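Local coordinates for coiled-coil quantitatively-enriched protein 1 (Schizosaccharomyces pombe, PDB 7CUJ), which links telomeres to the meiotic centrosome for bouquet formation and is required for telomere length regulation and chromosome segregation, at residues A[167-177]-A[193-204]. Residues are numbered along the deposited sequence; the frame is centred on the assembly and turned at random.
Sequences SKKAPSASHFL and AYMSVTSSLPSI
A short helical segment, 167-177, and the end of helix 191-200 with the loop after it pack together by apolar contact on one face of a parallel sheet, starting where S167 meets A193, CB to CB at 3.9 Å. Both residues are small, which lets the backbones come close here, with the CA atoms of S167 and A193 5.4 Å apart. One turn on, A170 CB touches V197 CG2 at 3.8 Å. The valine has CG1 anti to its backbone N (chi1 168°) and CG2 beside that N, the branch that reaches the alanine. Strand 121-126 lies between strands 162-166 and 184-188, which lead into the two segments, and its F125 touches both A170 and V197, so this pair bridges neighbouring connections over the strand, consistent with an alpha/beta fold. L201, the first residue beyond helix 191-200, straddles S174 CB with its forked end, CD2 at 3.5 Å and CD1 at 3.6 Å, and CD1 also reaches A170 CB at 3.9 Å. With an alanine here in place of L201, both terminal methyls go, and S174 CB and A170 O would probably face a gap where the helix ends. S174 OG, anti to the backbone N (chi1 173°), lies in van der Waals contact with P202 CD at 3.6 Å. Farther along, L177 CB meets I204 CG2 at 4.3 Å; these branched apolar side chains continue the apolar strip past the helix end, with L177 buried against F123 of strand 121-126.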
loop_
_atom_site.group_PDB
_atom_site.type_symbol
_atom_site.label_atom_id
_atom_site.label_comp_id
_atom_site.label_asym_id
_atom_site.label_seq_id
_atom_site.Cartn_x
_atom_site.Cartn_y
_atom_site.Cartn_z
ATOM N N SER A 167 13.240 -26.604 -14.987
ATOM C CA SER A 167 12.045 -27.291 -14.516
ATOM C C SER A 167 10.974 -27.361 -15.604
ATOM O O SER A 167 10.105 -28.230 -15.560
ATOM C CB SER A 167 11.520 -26.674 -13.242
ATOM O OG SER A 167 10.971 -25.388 -13.484
ATOM N N LYS A 168 11.054 -26.446 -16.578
ATOM C CA LYS A 168 10.155 -26.423 -17.723
ATOM C C LYS A 168 10.349 -27.683 -18.568
ATOM O O LYS A 168 9.388 -28.201 -19.134
ATOM C CB LYS A 168 10.387 -25.155 -18.552
ATOM C CG LYS A 168 9.477 -24.984 -19.763
ATOM C CD LYS A 168 9.799 -23.764 -20.600
ATOM C CE LYS A 168 9.100 -23.775 -21.943
ATOM N NZ LYS A 168 9.272 -22.491 -22.661
ATOM N N LYS A 169 11.595 -28.169 -18.635
ATOM C CA LYS A 169 11.962 -29.286 -19.494
ATOM C C LYS A 169 11.925 -30.604 -18.720
ATOM O O LYS A 169 12.565 -31.577 -19.119
ATOM C CB LYS A 169 13.342 -29.044 -20.118
ATOM C CG LYS A 169 13.405 -27.920 -21.144
ATOM C CD LYS A 169 14.493 -28.111 -22.176
ATOM C CE LYS A 169 14.346 -27.180 -23.361
ATOM N NZ LYS A 169 15.247 -27.559 -24.475
ATOM N N ALA A 170 11.148 -30.635 -17.629
ATOM C CA ALA A 170 11.018 -31.813 -16.784
ATOM C C ALA A 170 10.302 -32.951 -17.516
ATOM O O ALA A 170 10.690 -34.107 -17.351
ATOM C CB ALA A 170 10.324 -31.460 -15.490
ATOM N N PRO A 171 9.243 -32.686 -18.325
ATOM C CA PRO A 171 8.523 -33.743 -19.043
ATOM C C PRO A 171 9.378 -34.775 -19.781
ATOM O O PRO A 171 8.921 -35.889 -20.024
ATOM C CB PRO A 171 7.615 -32.992 -20.033
ATOM C CG PRO A 171 8.059 -31.543 -19.960
ATOM C CD PRO A 171 8.641 -31.367 -18.574
ATOM N N SER A 172 10.615 -34.397 -20.124
ATOM C CA SER A 172 11.525 -35.277 -20.842
ATOM C C SER A 172 12.336 -36.141 -19.876
ATOM O O SER A 172 12.585 -37.312 -20.159
ATOM C CB SER A 172 12.416 -34.501 -21.778
ATOM O OG SER A 172 13.006 -33.393 -21.119
ATOM N N ALA A 173 12.737 -35.555 -18.741
ATOM C CA ALA A 173 13.666 -36.179 -17.808
ATOM C C ALA A 173 13.016 -37.341 -17.055
ATOM O O ALA A 173 13.716 -38.255 -16.621
ATOM C CB ALA A 173 14.216 -35.140 -16.860
ATOM N N SER A 174 11.683 -37.294 -16.911
ATOM C CA SER A 174 10.906 -38.291 -16.185
ATOM C C SER A 174 11.103 -39.681 -16.785
ATOM O O SER A 174 11.144 -40.673 -16.058
ATOM C CB SER A 174 9.445 -37.925 -16.161
ATOM O OG SER A 174 8.664 -38.972 -15.603
ATOM N N HIS A 175 11.204 -39.729 -18.119
ATOM C CA HIS A 175 11.424 -40.960 -18.859
ATOM C C HIS A 175 12.748 -41.588 -18.429
ATOM O O HIS A 175 12.846 -42.807 -18.299
ATOM C CB HIS A 175 11.401 -40.687 -20.372
ATOM C CG HIS A 175 10.133 -40.076 -20.873
ATOM N ND1 HIS A 175 9.170 -40.813 -21.538
ATOM C CD2 HIS A 175 9.670 -38.807 -20.824
ATOM C CE1 HIS A 175 8.167 -40.026 -21.870
ATOM N NE2 HIS A 175 8.449 -38.788 -21.443
ATOM N N PHE A 176 13.751 -40.730 -18.196
ATOM C CA PHE A 176 15.115 -41.145 -17.906
ATOM C C PHE A 176 15.335 -41.236 -16.396
ATOM O O PHE A 176 16.432 -41.569 -15.950
ATOM C CB PHE A 176 16.113 -40.204 -18.592
ATOM C CG PHE A 176 16.229 -40.339 -20.092
ATOM C CD1 PHE A 176 15.121 -40.624 -20.881
ATOM C CD2 PHE A 176 17.448 -40.149 -20.730
ATOM C CE1 PHE A 176 15.233 -40.740 -22.260
ATOM C CE2 PHE A 176 17.560 -40.258 -22.108
ATOM C CZ PHE A 176 16.453 -40.554 -22.872
ATOM N N LEU A 177 14.283 -40.936 -15.620
ATOM C CA LEU A 177 14.291 -41.130 -14.177
ATOM C C LEU A 177 13.480 -42.379 -13.826
ATOM O O LEU A 177 12.902 -42.469 -12.743
ATOM C CB LEU A 177 13.744 -39.878 -13.481
ATOM C CG LEU A 177 14.652 -38.646 -13.501
ATOM C CD1 LEU A 177 13.859 -37.383 -13.203
ATOM C CD2 LEU A 177 15.808 -38.792 -12.523
ATOM N N ALA A 193 10.650 -25.294 -8.379
ATOM C CA ALA A 193 10.960 -26.418 -9.251
ATOM C C ALA A 193 10.361 -27.703 -8.687
ATOM O O ALA A 193 9.871 -28.536 -9.443
ATOM C CB ALA A 193 12.451 -26.543 -9.447
ATOM N N TYR A 194 10.397 -27.848 -7.355
ATOM C CA TYR A 194 9.802 -29.006 -6.708
ATOM C C TYR A 194 8.294 -29.017 -6.945
ATOM O O TYR A 194 7.754 -30.019 -7.407
ATOM C CB TYR A 194 10.163 -29.076 -5.222
ATOM C CG TYR A 194 9.650 -30.319 -4.541
ATOM C CD1 TYR A 194 10.351 -31.513 -4.611
ATOM C CD2 TYR A 194 8.449 -30.312 -3.848
ATOM C CE1 TYR A 194 9.878 -32.664 -3.999
ATOM C CE2 TYR A 194 7.961 -31.452 -3.231
ATOM C CZ TYR A 194 8.678 -32.633 -3.308
ATOM O OH TYR A 194 8.207 -33.763 -2.704
ATOM N N MET A 195 7.631 -27.894 -6.638
ATOM C CA MET A 195 6.196 -27.743 -6.830
ATOM C C MET A 195 5.821 -28.173 -8.246
ATOM O O MET A 195 4.901 -28.967 -8.434
ATOM C CB MET A 195 5.753 -26.287 -6.637
ATOM C CG MET A 195 5.962 -25.732 -5.237
ATOM S SD MET A 195 4.874 -26.472 -3.996
ATOM C CE MET A 195 5.930 -27.776 -3.365
ATOM N N SER A 196 6.565 -27.638 -9.222
ATOM C CA SER A 196 6.308 -27.806 -10.644
ATOM C C SER A 196 6.508 -29.260 -11.070
ATOM O O SER A 196 5.652 -29.831 -11.742
ATOM C CB SER A 196 7.178 -26.866 -11.442
ATOM O OG SER A 196 6.900 -26.963 -12.829
ATOM N N VAL A 197 7.641 -29.850 -10.669
ATOM C CA VAL A 197 8.057 -31.160 -11.151
ATOM C C VAL A 197 7.205 -32.261 -10.516
ATOM O O VAL A 197 6.872 -33.239 -11.181
ATOM C CB VAL A 197 9.566 -31.390 -10.934
ATOM C CG1 VAL A 197 9.969 -32.840 -11.149
ATOM C CG2 VAL A 197 10.402 -30.473 -11.814
ATOM N N THR A 198 6.852 -32.089 -9.235
ATOM C CA THR A 198 6.079 -33.071 -8.487
ATOM C C THR A 198 4.681 -33.221 -9.087
ATOM O O THR A 198 4.156 -34.330 -9.157
ATOM C CB THR A 198 6.038 -32.728 -6.989
ATOM O OG1 THR A 198 7.370 -32.821 -6.485
ATOM C CG2 THR A 198 5.136 -33.637 -6.182
ATOM N N SER A 199 4.091 -32.099 -9.515
ATOM C CA SER A 199 2.723 -32.086 -10.013
ATOM C C SER A 199 2.640 -32.658 -11.429
ATOM O O SER A 199 1.701 -33.387 -11.743
ATOM C CB SER A 199 2.111 -30.708 -9.919
ATOM O OG SER A 199 2.977 -29.723 -10.463
ATOM N N SER A 200 3.628 -32.328 -12.273
ATOM C CA SER A 200 3.625 -32.727 -13.673
ATOM C C SER A 200 4.006 -34.200 -13.824
ATOM O O SER A 200 3.254 -34.977 -14.408
ATOM C CB SER A 200 4.517 -31.833 -14.502
ATOM O OG SER A 200 5.887 -32.043 -14.185
ATOM N N LEU A 201 5.180 -34.566 -13.291
ATOM C CA LEU A 201 5.746 -35.895 -13.468
ATOM C C LEU A 201 5.163 -36.853 -12.431
ATOM O O LEU A 201 4.690 -36.418 -11.382
ATOM C CB LEU A 201 7.272 -35.821 -13.326
ATOM C CG LEU A 201 7.998 -34.838 -14.246
ATOM C CD1 LEU A 201 9.506 -34.973 -14.098
ATOM C CD2 LEU A 201 7.587 -35.030 -15.699
ATOM N N PRO A 202 5.176 -38.182 -12.691
ATOM C CA PRO A 202 4.878 -39.171 -11.652
ATOM C C PRO A 202 5.976 -39.173 -10.589
ATOM O O PRO A 202 7.126 -38.853 -10.888
ATOM C CB PRO A 202 4.849 -40.507 -12.414
ATOM C CG PRO A 202 5.692 -40.260 -13.649
ATOM C CD PRO A 202 5.457 -38.805 -13.996
ATOM N N SER A 203 5.602 -39.527 -9.353
ATOM C CA SER A 203 6.512 -39.512 -8.217
ATOM C C SER A 203 7.785 -40.290 -8.545
ATOM O O SER A 203 7.722 -41.417 -9.033
ATOM C CB SER A 203 5.844 -40.025 -6.966
ATOM O OG SER A 203 5.355 -41.343 -7.156
ATOM N N ILE A 204 8.937 -39.665 -8.268
ATOM C CA ILE A 204 10.232 -40.125 -8.746
ATOM C C ILE A 204 10.778 -41.210 -7.816
ATOM O O ILE A 204 10.684 -41.095 -6.596
ATOM C CB ILE A 204 11.211 -38.937 -8.890
ATOM C CG1 ILE A 204 10.644 -37.845 -9.804
ATOM C CG2 ILE A 204 12.580 -39.406 -9.365
ATOM C CD1 ILE A 204 11.320 -36.498 -9.661
#